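Local coordinates for protein histidinol-phosphate aminotransferase (PDB 3FTB) that is probably a pyridoxal 5'-phosphate-dependent aminotransferase, named for transamination of histidinol phosphate, a step of histidine biosynthesis, at residues D30-N34 with R338-K342; Y73-I79 with Y226-K232; F98-I104 with D144-I150; G221-G225 with I247-A251. One frame throughout, in Å; residues are numbered along the deposited sequence.

Contact 1: D30-N34 with R338-K342; sequences DYSSN and RFAIK. With PO4 (phosphate ion), chain F.
Asp-30 to Ser-32 form an Asx turn, and 30-34 packs beside the end of strand 336-340. Asp-30 OD2 accepts from Ser-32 N (2.9 Å) and Ser-32 OG (2.5 Å). At the closest CA pair, Tyr-31 with Ala-340 (4.6 Å), Ala-340 N donates to Tyr-31 O (2.9 Å); Ala-340 O has no hydrogen-bond partner in the model. Lys-342 (chi1 m, chi2 t, chi3 t, chi4 m) runs across one face of the Tyr-31 ring, CE 3.8 Å from the centroid (CH-pi). Lys-342 NZ bonds weakly to Asp-30 O (3.1 Å). Tyr-31 OH pairs with Lys-346 and Asn-347. Arg-338 NH2 donates weakly to Ser-32 O (2.9 Å) and well to O4 of PO4 (chain F) (2.9 Å); Arg-338 NH1 forms a weak hydrogen bond with its O3 (2.8 Å). The ion also binds Arg-324. Related aminotransferases hold a substrate acid with an arginine here, so the ion may mark that subsite. Water 1 joins Arg-338 NE (2.7 Å), Asn-34 ND2 (2.8 Å) and Tyr-31 O (2.6 Å).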
loop_
_atom_site.group_PDB
_atom_site.type_symbol
_atom_site.label_atom_id
_atom_site.label_comp_id
_atom_site.label_asym_id
_atom_site.label_seq_id
_atom_site.Cartn_x
_atom_site.Cartn_y
_atom_site.Cartn_z
ATOM N N ASP A 30 26.196 5.244 0.517
ATOM C CA ASP A 30 25.628 3.954 0.922
ATOM C C ASP A 30 25.816 2.877 -0.156
ATOM O O ASP A 30 25.089 2.839 -1.150
ATOM C CB ASP A 30 24.147 4.082 1.318
ATOM C CG ASP A 30 23.659 2.905 2.179
ATOM O OD1 ASP A 30 22.610 3.047 2.844
ATOM O OD2 ASP A 30 24.323 1.841 2.201
ATOM N N TYR A 31 26.804 2.009 0.066
ATOM C CA TYR A 31 27.111 0.907 -0.837
ATOM C C TYR A 31 26.379 -0.375 -0.435
ATOM O O TYR A 31 26.575 -1.437 -1.037
ATOM C CB TYR A 31 28.632 0.710 -0.950
ATOM C CG TYR A 31 29.199 1.636 -1.993
ATOM C CD1 TYR A 31 29.517 1.173 -3.266
ATOM C CD2 TYR A 31 29.347 2.988 -1.734
ATOM C CE1 TYR A 31 30.001 2.034 -4.241
ATOM C CE2 TYR A 31 29.832 3.856 -2.697
ATOM C CZ TYR A 31 30.154 3.376 -3.947
ATOM O OH TYR A 31 30.632 4.244 -4.898
ATOM N N SER A 32 25.530 -0.260 0.584
ATOM C CA SER A 32 24.554 -1.301 0.864
ATOM C C SER A 32 23.215 -1.021 0.131
ATOM O O SER A 32 22.325 -1.885 0.066
ATOM C CB SER A 32 24.376 -1.496 2.377
ATOM O OG SER A 32 23.604 -0.463 2.961
ATOM N N SER A 33 23.096 0.173 -0.454
ATOM C CA SER A 33 21.925 0.521 -1.252
ATOM C C SER A 33 22.139 0.351 -2.765
ATOM O O SER A 33 23.099 0.873 -3.342
ATOM C CB SER A 33 21.503 1.955 -0.951
ATOM O OG SER A 33 20.770 2.491 -2.035
ATOM N N ASN A 34 21.234 -0.377 -3.407
ATOM C CA ASN A 34 21.344 -0.635 -4.840
ATOM C C ASN A 34 20.247 0.049 -5.652
ATOM O O ASN A 34 19.551 -0.586 -6.439
ATOM C CB ASN A 34 21.324 -2.138 -5.123
ATOM C CG ASN A 34 22.233 -2.931 -4.193
ATOM O OD1 ASN A 34 21.864 -4.010 -3.740
ATOM N ND2 ASN A 34 23.422 -2.411 -3.919
ATOM N N ARG A 338 28.996 -7.253 0.284
ATOM C CA ARG A 338 28.330 -6.848 -0.961
ATOM C C ARG A 338 28.490 -5.346 -1.180
ATOM O O ARG A 338 28.287 -4.547 -0.265
ATOM C CB ARG A 338 26.840 -7.224 -0.948
ATOM C CG ARG A 338 26.116 -7.015 -2.282
ATOM C CD ARG A 338 24.596 -7.106 -2.108
ATOM N NE ARG A 338 24.058 -5.912 -1.456
ATOM C CZ ARG A 338 22.929 -5.881 -0.749
ATOM N NH1 ARG A 338 22.215 -6.988 -0.576
ATOM N NH2 ARG A 338 22.516 -4.738 -0.202
ATOM N N PHE A 339 28.878 -4.963 -2.390
ATOM C CA PHE A 339 29.036 -3.551 -2.720
ATOM C C PHE A 339 28.059 -3.161 -3.823
ATOM O O PHE A 339 27.838 -3.917 -4.774
ATOM C CB PHE A 339 30.465 -3.238 -3.198
ATOM C CG PHE A 339 31.556 -3.648 -2.231
ATOM C CD1 PHE A 339 31.291 -3.826 -0.869
ATOM C CD2 PHE A 339 32.865 -3.822 -2.685
ATOM C CE1 PHE A 339 32.309 -4.193 0.021
ATOM C CE2 PHE A 339 33.888 -4.185 -1.801
ATOM C CZ PHE A 339 33.597 -4.364 -0.443
ATOM N N ALA A 340 27.492 -1.970 -3.715
ATOM C CA ALA A 340 26.674 -1.450 -4.801
ATOM C C ALA A 340 27.582 -0.973 -5.927
ATOM O O ALA A 340 28.763 -0.724 -5.718
ATOM C CB ALA A 340 25.780 -0.319 -4.315
ATOM N N ILE A 341 27.029 -0.873 -7.127
ATOM C CA ILE A 341 27.749 -0.305 -8.255
ATOM C C ILE A 341 26.988 0.941 -8.674
ATOM O O ILE A 341 25.850 0.848 -9.130
ATOM C CB ILE A 341 27.875 -1.315 -9.434
ATOM C CG1 ILE A 341 28.637 -2.559 -8.975
ATOM C CG2 ILE A 341 28.578 -0.677 -10.636
ATOM C CD1 ILE A 341 28.905 -3.553 -10.072
ATOM N N LYS A 342 27.609 2.102 -8.471
ATOM C CA LYS A 342 26.993 3.385 -8.779
ATOM C C LYS A 342 27.672 3.996 -9.985
ATOM O O LYS A 342 28.209 3.284 -10.833
ATOM C CB LYS A 342 27.129 4.330 -7.584
ATOM C CG LYS A 342 26.647 3.710 -6.293
ATOM C CD LYS A 342 26.908 4.595 -5.099
ATOM C CE LYS A 342 26.259 4.015 -3.854
ATOM N NZ LYS A 342 24.780 4.144 -3.901
HETATM P P PO4 F . 19.175 -6.181 0.770
HETATM O O1 PO4 F . 17.795 -5.576 0.905
HETATM O O2 PO4 F . 19.204 -7.537 1.436
HETATM O O3 PO4 F . 19.507 -6.330 -0.696
HETATM O O4 PO4 F . 20.189 -5.267 1.424
HETATM O O HOH W 1 24.924 -3.357 -1.815
#

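Contact 2: Y73-I79 with Y226-K232; sequences YLKLKDI and YGITNNK
The end of helix 64-74 and the loop after it pack against strand 225-229 and the turn that follows. Lys-75 leaves the helix with positive phi (50°), and Asp-78 also has positive phi (49°). The chain thereby swings round until Ile-79 lies alongside Asn-230, with CA atoms 4.7 Å apart. Leu-74 (chi1 m, chi2 t) is one bump. Its CD1 enters the hollow between two strand side chains, 3.4 Å from Ile-228 CG1 and 4.3 Å from Tyr-226 CE1 at the edge of that ring. Tyr-226 (chi1 p) extends its ring toward the helix, and its OH comes 3.2 Å from CE2 of Tyr-73. Ile-79 (chi1 p, chi2 t) is the second and larger bump and approaches Ile-228 from the loop, CD1 to CD1 4.2 Å. Ile-228 (chi1 m, chi2 m) is thus met by both. At the outer end Lys-232 curls back. Its NZ donates to Asp-78 O (2.7 Å) and to Asn-230 O (3.0 Å). Thr-229 OG1 accepts from Asn-231 N (3.1 Å), an ST turn, and also pairs with Leu-207. Asn-231 is the N-cap of helix 232-239. The sheet here is the large-domain sheet of a fold type I PLP enzyme. Strand 225-229 runs between the edge strand 80-84 and strand 207-212, both antiparallel to it, and Ile-70 of helix 64-74 extends the packing on Tyr-226 and Ile-228.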
loop_
_atom_site.group_PDB
_atom_site.type_symbol
_atom_site.label_atom_id
_atom_site.label_comp_id
_atom_site.label_asym_id
_atom_site.label_seq_id
_atom_site.Cartn_x
_atom_site.Cartn_y
_atom_site.Cartn_z
ATOM N N TYR A 73 4.907 -2.580 -21.991
ATOM C CA TYR A 73 6.282 -2.594 -21.538
ATOM C C TYR A 73 6.845 -3.982 -21.749
ATOM O O TYR A 73 7.991 -4.143 -22.153
ATOM C CB TYR A 73 6.337 -2.244 -20.058
ATOM C CG TYR A 73 7.717 -2.324 -19.455
ATOM C CD1 TYR A 73 8.732 -1.478 -19.888
ATOM C CD2 TYR A 73 8.003 -3.225 -18.438
ATOM C CE1 TYR A 73 9.991 -1.532 -19.338
ATOM C CE2 TYR A 73 9.248 -3.286 -17.885
ATOM C CZ TYR A 73 10.250 -2.439 -18.337
ATOM O OH TYR A 73 11.524 -2.486 -17.783
ATOM N N LEU A 74 6.019 -4.985 -21.471
ATOM C CA LEU A 74 6.441 -6.369 -21.586
ATOM C C LEU A 74 6.053 -7.001 -22.932
ATOM O O LEU A 74 6.428 -8.135 -23.220
ATOM C CB LEU A 74 5.860 -7.191 -20.430
ATOM C CG LEU A 74 6.038 -6.691 -18.991
ATOM C CD1 LEU A 74 5.266 -7.593 -18.060
ATOM C CD2 LEU A 74 7.506 -6.621 -18.560
ATOM N N LYS A 75 5.307 -6.266 -23.753
ATOM C CA LYS A 75 4.789 -6.803 -25.013
ATOM C C LYS A 75 4.098 -8.136 -24.777
ATOM O O LYS A 75 4.446 -9.138 -25.399
ATOM C CB LYS A 75 5.900 -6.984 -26.051
ATOM C CG LYS A 75 6.757 -5.750 -26.302
ATOM C CD LYS A 75 5.936 -4.582 -26.819
ATOM C CE LYS A 75 6.757 -3.297 -26.811
ATOM N NZ LYS A 75 8.132 -3.547 -27.321
ATOM N N LEU A 76 3.129 -8.144 -23.870
ATOM C CA LEU A 76 2.339 -9.336 -23.581
ATOM C C LEU A 76 0.902 -8.949 -23.277
ATOM O O LEU A 76 0.658 -7.981 -22.564
ATOM C CB LEU A 76 2.917 -10.101 -22.387
ATOM C CG LEU A 76 3.507 -11.492 -22.651
ATOM C CD1 LEU A 76 4.642 -11.428 -23.657
ATOM C CD2 LEU A 76 3.965 -12.189 -21.365
ATOM N N LYS A 77 -0.042 -9.710 -23.824
ATOM C CA LYS A 77 -1.460 -9.523 -23.541
ATOM C C LYS A 77 -2.044 -10.814 -22.947
ATOM O O LYS A 77 -1.365 -11.845 -22.902
ATOM C CB LYS A 77 -2.216 -9.092 -24.809
ATOM C CG LYS A 77 -1.688 -7.806 -25.451
ATOM C CD LYS A 77 -1.865 -6.634 -24.521
ATOM C CE LYS A 77 -1.243 -5.378 -25.088
ATOM N NZ LYS A 77 -1.813 -4.188 -24.406
ATOM N N ASP A 78 -3.285 -10.738 -22.472
ATOM C CA ASP A 78 -3.985 -11.886 -21.885
ATOM C C ASP A 78 -3.106 -12.598 -20.852
ATOM O O ASP A 78 -2.887 -13.811 -20.925
ATOM C CB ASP A 78 -4.488 -12.857 -22.977
ATOM C CG ASP A 78 -5.582 -13.822 -22.473
ATOM O OD1 ASP A 78 -6.226 -13.547 -21.434
ATOM O OD2 ASP A 78 -5.805 -14.862 -23.133
ATOM N N ILE A 79 -2.607 -11.818 -19.892
ATOM C CA ILE A 79 -1.802 -12.335 -18.786
ATOM C C ILE A 79 -2.376 -11.845 -17.474
ATOM O O ILE A 79 -3.043 -10.818 -17.431
ATOM C CB ILE A 79 -0.335 -11.863 -18.864
ATOM C CG1 ILE A 79 -0.259 -10.359 -19.136
ATOM C CG2 ILE A 79 0.411 -12.612 -19.945
ATOM C CD1 ILE A 79 1.133 -9.752 -18.860
ATOM N N TYR A 226 5.246 -5.339 -9.551
ATOM C CA TYR A 226 4.182 -6.094 -10.220
ATOM C C TYR A 226 4.421 -7.590 -10.438
ATOM O O TYR A 226 5.557 -8.069 -10.417
ATOM C CB TYR A 226 3.750 -5.414 -11.525
ATOM C CG TYR A 226 4.863 -5.002 -12.462
ATOM C CD1 TYR A 226 5.021 -5.623 -13.698
ATOM C CD2 TYR A 226 5.737 -3.972 -12.127
ATOM C CE1 TYR A 226 6.031 -5.235 -14.576
ATOM C CE2 TYR A 226 6.749 -3.582 -12.990
ATOM C CZ TYR A 226 6.891 -4.213 -14.216
ATOM O OH TYR A 226 7.900 -3.819 -15.072
ATOM N N GLY A 227 3.319 -8.318 -10.614
ATOM C CA GLY A 227 3.354 -9.737 -10.918
ATOM C C GLY A 227 2.897 -10.021 -12.343
ATOM O O GLY A 227 1.975 -9.391 -12.838
ATOM N N ILE A 228 3.536 -10.995 -12.982
ATOM C CA ILE A 228 3.325 -11.326 -14.386
ATOM C C ILE A 228 3.156 -12.840 -14.535
ATOM O O ILE A 228 4.075 -13.583 -14.219
ATOM C CB ILE A 228 4.556 -10.881 -15.212
ATOM C CG1 ILE A 228 4.651 -9.359 -15.199
ATOM C CG2 ILE A 228 4.489 -11.408 -16.635
ATOM C CD1 ILE A 228 3.299 -8.672 -15.476
ATOM N N THR A 229 1.998 -13.306 -15.002
ATOM C CA THR A 229 1.765 -14.749 -15.130
ATOM C C THR A 229 0.628 -15.072 -16.099
ATOM O O THR A 229 -0.357 -14.346 -16.187
ATOM C CB THR A 229 1.461 -15.420 -13.758
ATOM O OG1 THR A 229 1.507 -16.849 -13.887
ATOM C CG2 THR A 229 0.093 -15.032 -13.251
ATOM N N ASN A 230 0.776 -16.172 -16.826
ATOM C CA ASN A 230 -0.295 -16.685 -17.660
ATOM C C ASN A 230 -1.312 -17.444 -16.817
ATOM O O ASN A 230 -2.381 -17.806 -17.296
ATOM C CB ASN A 230 0.252 -17.611 -18.744
ATOM C CG ASN A 230 -0.408 -17.379 -20.078
ATOM O OD1 ASN A 230 -0.570 -16.229 -20.498
ATOM N ND2 ASN A 230 -0.802 -18.457 -20.756
ATOM N N ASN A 231 -0.967 -17.694 -15.560
ATOM C CA ASN A 231 -1.858 -18.408 -14.655
ATOM C C ASN A 231 -2.920 -17.482 -14.079
ATOM O O ASN A 231 -2.888 -17.129 -12.894
ATOM C CB ASN A 231 -1.064 -19.073 -13.530
ATOM C CG ASN A 231 -1.925 -19.965 -12.655
ATOM O OD1 ASN A 231 -3.122 -19.709 -12.451
ATOM N ND2 ASN A 231 -1.316 -21.017 -12.125
ATOM N N LYS A 232 -3.870 -17.102 -14.925
ATOM C CA LYS A 232 -4.940 -16.196 -14.524
ATOM C C LYS A 232 -5.554 -16.517 -13.159
ATOM O O LYS A 232 -5.935 -15.610 -12.420
ATOM C CB LYS A 232 -6.015 -16.146 -15.607
ATOM C CG LYS A 232 -5.808 -15.019 -16.610
ATOM C CD LYS A 232 -4.523 -15.204 -17.404
ATOM C CE LYS A 232 -4.743 -16.041 -18.656
ATOM N NZ LYS A 232 -3.535 -16.075 -19.508
#

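Contact 3: F98-I104 with D144-I150; sequences FEKILII and DVDSVII
Phe-98 (chi1 m) lays one face of its ring over Ser-147, whose CB is 3.8 Å from the ring centroid in a CH-pi contact. Beyond it, strands 100-104 and 147-150 run parallel, their axes 4.5 Å apart at closest and 26° between directions. Leu-102 pairs with Val-148 (CA-CA 4.6 Å) and Ile-103 with Ile-149. Leu-102 carries both regular backbone bonds: its N donates to Ser-147 O (2.8 Å) and its O accepts from Ile-149 N (3.2 Å). Lys-100 O takes Asp-146 N (3.1 Å), with weak bonds from Ser-147 N and Ser-147 OG (both 3.3 Å). On one face Ile-101 CD1 meets Ile-149 CG2 (3.5 Å). On the other, Leu-102 CD2 meets Val-148 CG2 (3.9 Å), Ile-104 CD1 meets Val-148 CG1 (4.0 Å), and helix 135-141 covers Leu-102 and Ile-104. Strands 121-126, 100-105 and 147-151 are parallel neighbours; helices 110-117 and 135-141 lie in the connections. Lys-100, all trans, sends NZ weakly to Asp-144 O (3.0 Å), and water 2 bridges the same two atoms. Polar groups thus gather where the strands begin, and backbone bonding centres on Leu-102. The far end is held by aliphatic contacts, with Ile-104 N and Ile-149 O left without a partner.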
loop_
_atom_site.group_PDB
_atom_site.type_symbol
_atom_site.label_atom_id
_atom_site.label_comp_id
_atom_site.label_asym_id
_atom_site.label_seq_id
_atom_site.Cartn_x
_atom_site.Cartn_y
_atom_site.Cartn_z
ATOM N N PHE A 98 1.308 -20.939 -0.773
ATOM C CA PHE A 98 1.749 -22.333 -0.702
ATOM C C PHE A 98 2.080 -22.784 0.707
ATOM O O PHE A 98 2.286 -21.963 1.596
ATOM C CB PHE A 98 2.937 -22.556 -1.631
ATOM C CG PHE A 98 2.760 -21.916 -2.960
ATOM C CD1 PHE A 98 1.917 -22.476 -3.895
ATOM C CD2 PHE A 98 3.396 -20.724 -3.260
ATOM C CE1 PHE A 98 1.733 -21.875 -5.127
ATOM C CE2 PHE A 98 3.220 -20.120 -4.481
ATOM C CZ PHE A 98 2.380 -20.691 -5.420
ATOM N N GLU A 99 2.127 -24.103 0.895
ATOM C CA GLU A 99 2.410 -24.693 2.202
ATOM C C GLU A 99 3.837 -25.266 2.297
ATOM O O GLU A 99 4.226 -25.819 3.328
ATOM C CB GLU A 99 1.334 -25.734 2.593
ATOM C CG GLU A 99 1.126 -26.878 1.580
ATOM C CD GLU A 99 0.010 -27.858 1.975
ATOM O OE1 GLU A 99 -0.194 -28.881 1.267
ATOM O OE2 GLU A 99 -0.667 -27.597 2.993
ATOM N N LYS A 100 4.614 -25.111 1.226
ATOM C CA LYS A 100 6.010 -25.541 1.208
ATOM C C LYS A 100 6.765 -24.998 -0.004
ATOM O O LYS A 100 6.293 -25.096 -1.137
ATOM C CB LYS A 100 6.097 -27.057 1.229
ATOM C CG LYS A 100 7.489 -27.591 1.454
ATOM C CD LYS A 100 7.408 -29.090 1.621
ATOM C CE LYS A 100 8.708 -29.684 2.086
ATOM N NZ LYS A 100 8.527 -31.148 2.285
ATOM N N ILE A 101 7.945 -24.432 0.233
ATOM C CA ILE A 101 8.711 -23.828 -0.849
ATOM C C ILE A 101 10.191 -24.218 -0.814
ATOM O O ILE A 101 10.775 -24.403 0.249
ATOM C CB ILE A 101 8.590 -22.285 -0.821
ATOM C CG1 ILE A 101 8.889 -21.696 -2.202
ATOM C CG2 ILE A 101 9.520 -21.712 0.232
ATOM C CD1 ILE A 101 8.447 -20.223 -2.386
ATOM N N LEU A 102 10.786 -24.355 -1.991
ATOM C CA LEU A 102 12.235 -24.474 -2.122
ATOM C C LEU A 102 12.824 -23.077 -2.307
ATOM O O LEU A 102 12.522 -22.401 -3.296
ATOM C CB LEU A 102 12.588 -25.337 -3.340
ATOM C CG LEU A 102 14.056 -25.637 -3.641
ATOM C CD1 LEU A 102 14.509 -26.739 -2.745
ATOM C CD2 LEU A 102 14.189 -26.051 -5.102
ATOM N N ILE A 103 13.650 -22.640 -1.360
ATOM C CA ILE A 103 14.321 -21.356 -1.496
ATOM C C ILE A 103 15.771 -21.585 -1.881
ATOM O O ILE A 103 16.507 -22.279 -1.182
ATOM C CB ILE A 103 14.234 -20.495 -0.215
ATOM C CG1 ILE A 103 12.806 -20.480 0.328
ATOM C CG2 ILE A 103 14.687 -19.070 -0.515
ATOM C CD1 ILE A 103 12.626 -19.648 1.577
ATOM N N ILE A 104 16.157 -21.046 -3.035
ATOM C CA ILE A 104 17.535 -21.099 -3.475
ATOM C C ILE A 104 18.280 -20.038 -2.690
ATOM O O ILE A 104 17.846 -18.884 -2.618
ATOM C CB ILE A 104 17.682 -20.838 -4.986
ATOM C CG1 ILE A 104 17.389 -22.116 -5.772
ATOM C CG2 ILE A 104 19.105 -20.380 -5.305
ATOM C CD1 ILE A 104 16.156 -22.852 -5.317
ATOM N N ASP A 144 9.326 -32.491 -3.706
ATOM C CA ASP A 144 9.289 -32.313 -2.257
ATOM C C ASP A 144 8.502 -31.068 -1.845
ATOM O O ASP A 144 8.127 -30.914 -0.680
ATOM C CB ASP A 144 10.716 -32.222 -1.694
ATOM C CG ASP A 144 11.329 -33.584 -1.409
ATOM O OD1 ASP A 144 12.567 -33.729 -1.551
ATOM O OD2 ASP A 144 10.570 -34.506 -1.038
ATOM N N VAL A 145 8.257 -30.180 -2.801
ATOM C CA VAL A 145 7.694 -28.867 -2.502
ATOM C C VAL A 145 6.502 -28.536 -3.397
ATOM O O VAL A 145 6.202 -29.253 -4.352
ATOM C CB VAL A 145 8.761 -27.766 -2.680
ATOM C CG1 VAL A 145 9.803 -27.838 -1.568
ATOM C CG2 VAL A 145 9.435 -27.916 -4.032
ATOM N N ASP A 146 5.825 -27.440 -3.071
ATOM C CA ASP A 146 4.691 -26.960 -3.852
ATOM C C ASP A 146 5.139 -25.848 -4.786
ATOM O O ASP A 146 4.449 -25.524 -5.761
ATOM C CB ASP A 146 3.610 -26.424 -2.918
ATOM C CG ASP A 146 3.332 -27.358 -1.764
ATOM O OD1 ASP A 146 3.039 -28.548 -2.015
ATOM O OD2 ASP A 146 3.418 -26.903 -0.606
ATOM N N SER A 147 6.301 -25.273 -4.482
ATOM C CA SER A 147 6.801 -24.115 -5.214
ATOM C C SER A 147 8.312 -23.870 -5.048
ATOM O O SER A 147 8.955 -24.421 -4.155
ATOM C CB SER A 147 6.023 -22.867 -4.789
ATOM O OG SER A 147 6.128 -22.671 -3.388
ATOM N N VAL A 148 8.855 -23.029 -5.928
ATOM C CA VAL A 148 10.243 -22.593 -5.871
ATOM C C VAL A 148 10.231 -21.079 -6.017
ATOM O O VAL A 148 9.389 -20.538 -6.726
ATOM C CB VAL A 148 11.085 -23.183 -7.033
ATOM C CG1 VAL A 148 12.543 -22.678 -6.972
ATOM C CG2 VAL A 148 11.047 -24.710 -7.025
ATOM N N ILE A 149 11.138 -20.398 -5.326
ATOM C CA ILE A 149 11.396 -18.976 -5.569
ATOM C C ILE A 149 12.903 -18.764 -5.758
ATOM O O ILE A 149 13.725 -19.216 -4.960
ATOM C CB ILE A 149 10.827 -18.042 -4.455
ATOM C CG1 ILE A 149 11.085 -16.568 -4.800
ATOM C CG2 ILE A 149 11.404 -18.394 -3.077
ATOM C CD1 ILE A 149 10.171 -15.591 -4.083
ATOM N N ILE A 150 13.252 -18.086 -6.840
ATOM C CA ILE A 150 14.636 -17.967 -7.259
ATOM C C ILE A 150 14.840 -16.582 -7.884
ATOM O O ILE A 150 14.011 -16.117 -8.639
ATOM C CB ILE A 150 14.989 -19.101 -8.251
ATOM C CG1 ILE A 150 16.478 -19.113 -8.583
ATOM C CG2 ILE A 150 14.163 -18.985 -9.525
ATOM C CD1 ILE A 150 16.874 -20.273 -9.467
HETATM O O HOH W 2 7.073 -32.798 0.779
#

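Contact 4: G221-G225 with I247-A251; sequences GIRFG and INCFA. With PO4 (phosphate ion), chain E.
Apolar packing comes first. The loop 221-225 lies against the start of helix 249-257, and Asn-248 occupies the N-cap position. Ile-222 and Ala-251 have the nearest CA atoms, 5.3 Å apart. Ile-222 CG1 (chi1 -133°, between wells) touches Ala-251 CB and Phe-250 CB, each at 4.3 Å. Phe-224 (chi1 t) packs its CB on Ala-251 CB (4.2 Å), and its CD1 reaches Ile-247 CG2 (4.3 Å). Leu-66 and Leu-83 touch both Phe-224 and Ile-247. Phe-250 stacks on Phe-250 of the second subunit, and Ile-222 packs on Leu-55 of that subunit. The polar part belongs to Arg-223. Its phi is positive (67°), and its side chain leads away from the helix. Arg-223 NH2 donates to O1 of PO4 (chain E) (2.8 Å). Ser-88, Thr-214 and Ala-87 N also bind it. The set resembles the cofactor-phosphate site of fold type I enzymes, though the ion probably came from the crystallisation liquor. The loop thus pairs apolar packing on the helix, continued into the dimer interface by Ile-222, with a cationic group that binds an anion.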
loop_
_atom_site.group_PDB
_atom_site.type_symbol
_atom_site.label_atom_id
_atom_site.label_comp_id
_atom_site.label_asym_id
_atom_site.label_seq_id
_atom_site.Cartn_x
_atom_site.Cartn_y
_atom_site.Cartn_z
ATOM N N GLY A 221 10.420 5.368 -3.075
ATOM C CA GLY A 221 9.424 6.036 -2.250
ATOM C C GLY A 221 8.018 6.028 -2.832
ATOM O O GLY A 221 7.051 6.464 -2.188
ATOM N N ILE A 222 7.902 5.525 -4.055
ATOM C CA ILE A 222 6.622 5.515 -4.752
ATOM C C ILE A 222 5.866 4.219 -4.438
ATOM O O ILE A 222 4.631 4.173 -4.474
ATOM C CB ILE A 222 6.827 5.707 -6.277
ATOM C CG1 ILE A 222 5.853 6.750 -6.827
ATOM C CG2 ILE A 222 6.768 4.371 -7.030
ATOM C CD1 ILE A 222 6.267 7.290 -8.167
ATOM N N ARG A 223 6.631 3.177 -4.112
ATOM C CA ARG A 223 6.084 1.896 -3.668
ATOM C C ARG A 223 5.325 1.202 -4.794
ATOM O O ARG A 223 4.093 1.207 -4.817
ATOM C CB ARG A 223 5.175 2.088 -2.446
ATOM C CG ARG A 223 5.791 2.936 -1.332
ATOM C CD ARG A 223 6.512 2.111 -0.269
ATOM N NE ARG A 223 7.635 1.325 -0.779
ATOM C CZ ARG A 223 7.640 -0.003 -0.862
ATOM N NH1 ARG A 223 6.580 -0.700 -0.476
ATOM N NH2 ARG A 223 8.698 -0.642 -1.326
ATOM N N PHE A 224 6.056 0.617 -5.738
ATOM C CA PHE A 224 5.400 -0.076 -6.846
ATOM C C PHE A 224 6.163 -1.263 -7.442
ATOM O O PHE A 224 7.259 -1.109 -7.971
ATOM C CB PHE A 224 5.002 0.896 -7.963
ATOM C CG PHE A 224 4.290 0.218 -9.093
ATOM C CD1 PHE A 224 3.015 -0.273 -8.916
ATOM C CD2 PHE A 224 4.920 0.003 -10.301
ATOM C CE1 PHE A 224 2.371 -0.938 -9.931
ATOM C CE2 PHE A 224 4.283 -0.656 -11.309
ATOM C CZ PHE A 224 3.006 -1.128 -11.126
ATOM N N GLY A 225 5.560 -2.445 -7.353
ATOM C CA GLY A 225 6.074 -3.637 -8.007
ATOM C C GLY A 225 4.937 -4.405 -8.656
ATOM O O GLY A 225 3.779 -4.148 -8.349
ATOM N N ILE A 247 -2.806 0.980 -4.788
ATOM C CA ILE A 247 -1.778 1.695 -5.545
ATOM C C ILE A 247 -2.075 3.187 -5.581
ATOM O O ILE A 247 -3.036 3.609 -6.198
ATOM C CB ILE A 247 -1.699 1.167 -7.005
ATOM C CG1 ILE A 247 -1.505 -0.347 -7.021
ATOM C CG2 ILE A 247 -0.603 1.861 -7.802
ATOM C CD1 ILE A 247 -0.375 -0.827 -6.145
ATOM N N ASN A 248 -1.254 3.988 -4.913
ATOM C CA ASN A 248 -1.437 5.444 -4.923
ATOM C C ASN A 248 -1.308 6.047 -6.327
ATOM O O ASN A 248 -0.747 5.424 -7.230
ATOM C CB ASN A 248 -0.441 6.114 -3.976
ATOM C CG ASN A 248 0.953 6.225 -4.577
ATOM O OD1 ASN A 248 1.832 5.418 -4.279
ATOM N ND2 ASN A 248 1.160 7.228 -5.420
ATOM N N CYS A 249 -1.807 7.270 -6.502
ATOM C CA CYS A 249 -1.894 7.885 -7.827
ATOM C C CYS A 249 -0.552 8.233 -8.496
ATOM O O CYS A 249 -0.440 8.182 -9.727
ATOM C CB CYS A 249 -2.826 9.111 -7.802
ATOM S SG CYS A 249 -2.237 10.582 -6.907
ATOM N N PHE A 250 0.455 8.592 -7.707
ATOM C CA PHE A 250 1.775 8.909 -8.261
ATOM C C PHE A 250 2.448 7.641 -8.779
ATOM O O PHE A 250 3.028 7.623 -9.872
ATOM C CB PHE A 250 2.652 9.598 -7.216
ATOM C CG PHE A 250 2.153 10.954 -6.809
ATOM C CD1 PHE A 250 2.342 12.053 -7.635
ATOM C CD2 PHE A 250 1.489 11.135 -5.601
ATOM C CE1 PHE A 250 1.878 13.304 -7.257
ATOM C CE2 PHE A 250 1.024 12.384 -5.228
ATOM C CZ PHE A 250 1.217 13.468 -6.059
ATOM N N ALA A 251 2.361 6.581 -7.982
ATOM C CA ALA A 251 2.841 5.273 -8.392
ATOM C C ALA A 251 2.232 4.943 -9.742
ATOM O O ALA A 251 2.939 4.573 -10.677
ATOM C CB ALA A 251 2.453 4.219 -7.361
HETATM P P PO4 E . 10.324 -2.957 -3.054
HETATM O O1 PO4 E . 9.091 -3.249 -2.238
HETATM O O2 PO4 E . 10.005 -3.046 -4.517
HETATM O O3 PO4 E . 10.826 -1.561 -2.787
HETATM O O4 PO4 E . 11.370 -3.988 -2.718
#

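In the fold
Contacts 2 and 3 both reach the large sheet, centres 22 Å apart and nearest atoms about 8 Å apart. Contact 4 adjoins contact 2 in sequence, since Gly-225 leads straight into Tyr-226; their segments alternate along the chain, with centres 19 Å apart. Contact 1 belongs to the smaller sheet, and the other three are nested along the chain between its segments. Its centre is 31 Å from that of contact 2, on the opposite side of the chain's centre. Contacts 1 and 4 do not touch, their nearest atoms being about 11 Å apart, yet each holds a phosphate. The two ions, PO4 (chain E) and PO4 (chain F), are consistent with cofactor and substrate ends of one active site.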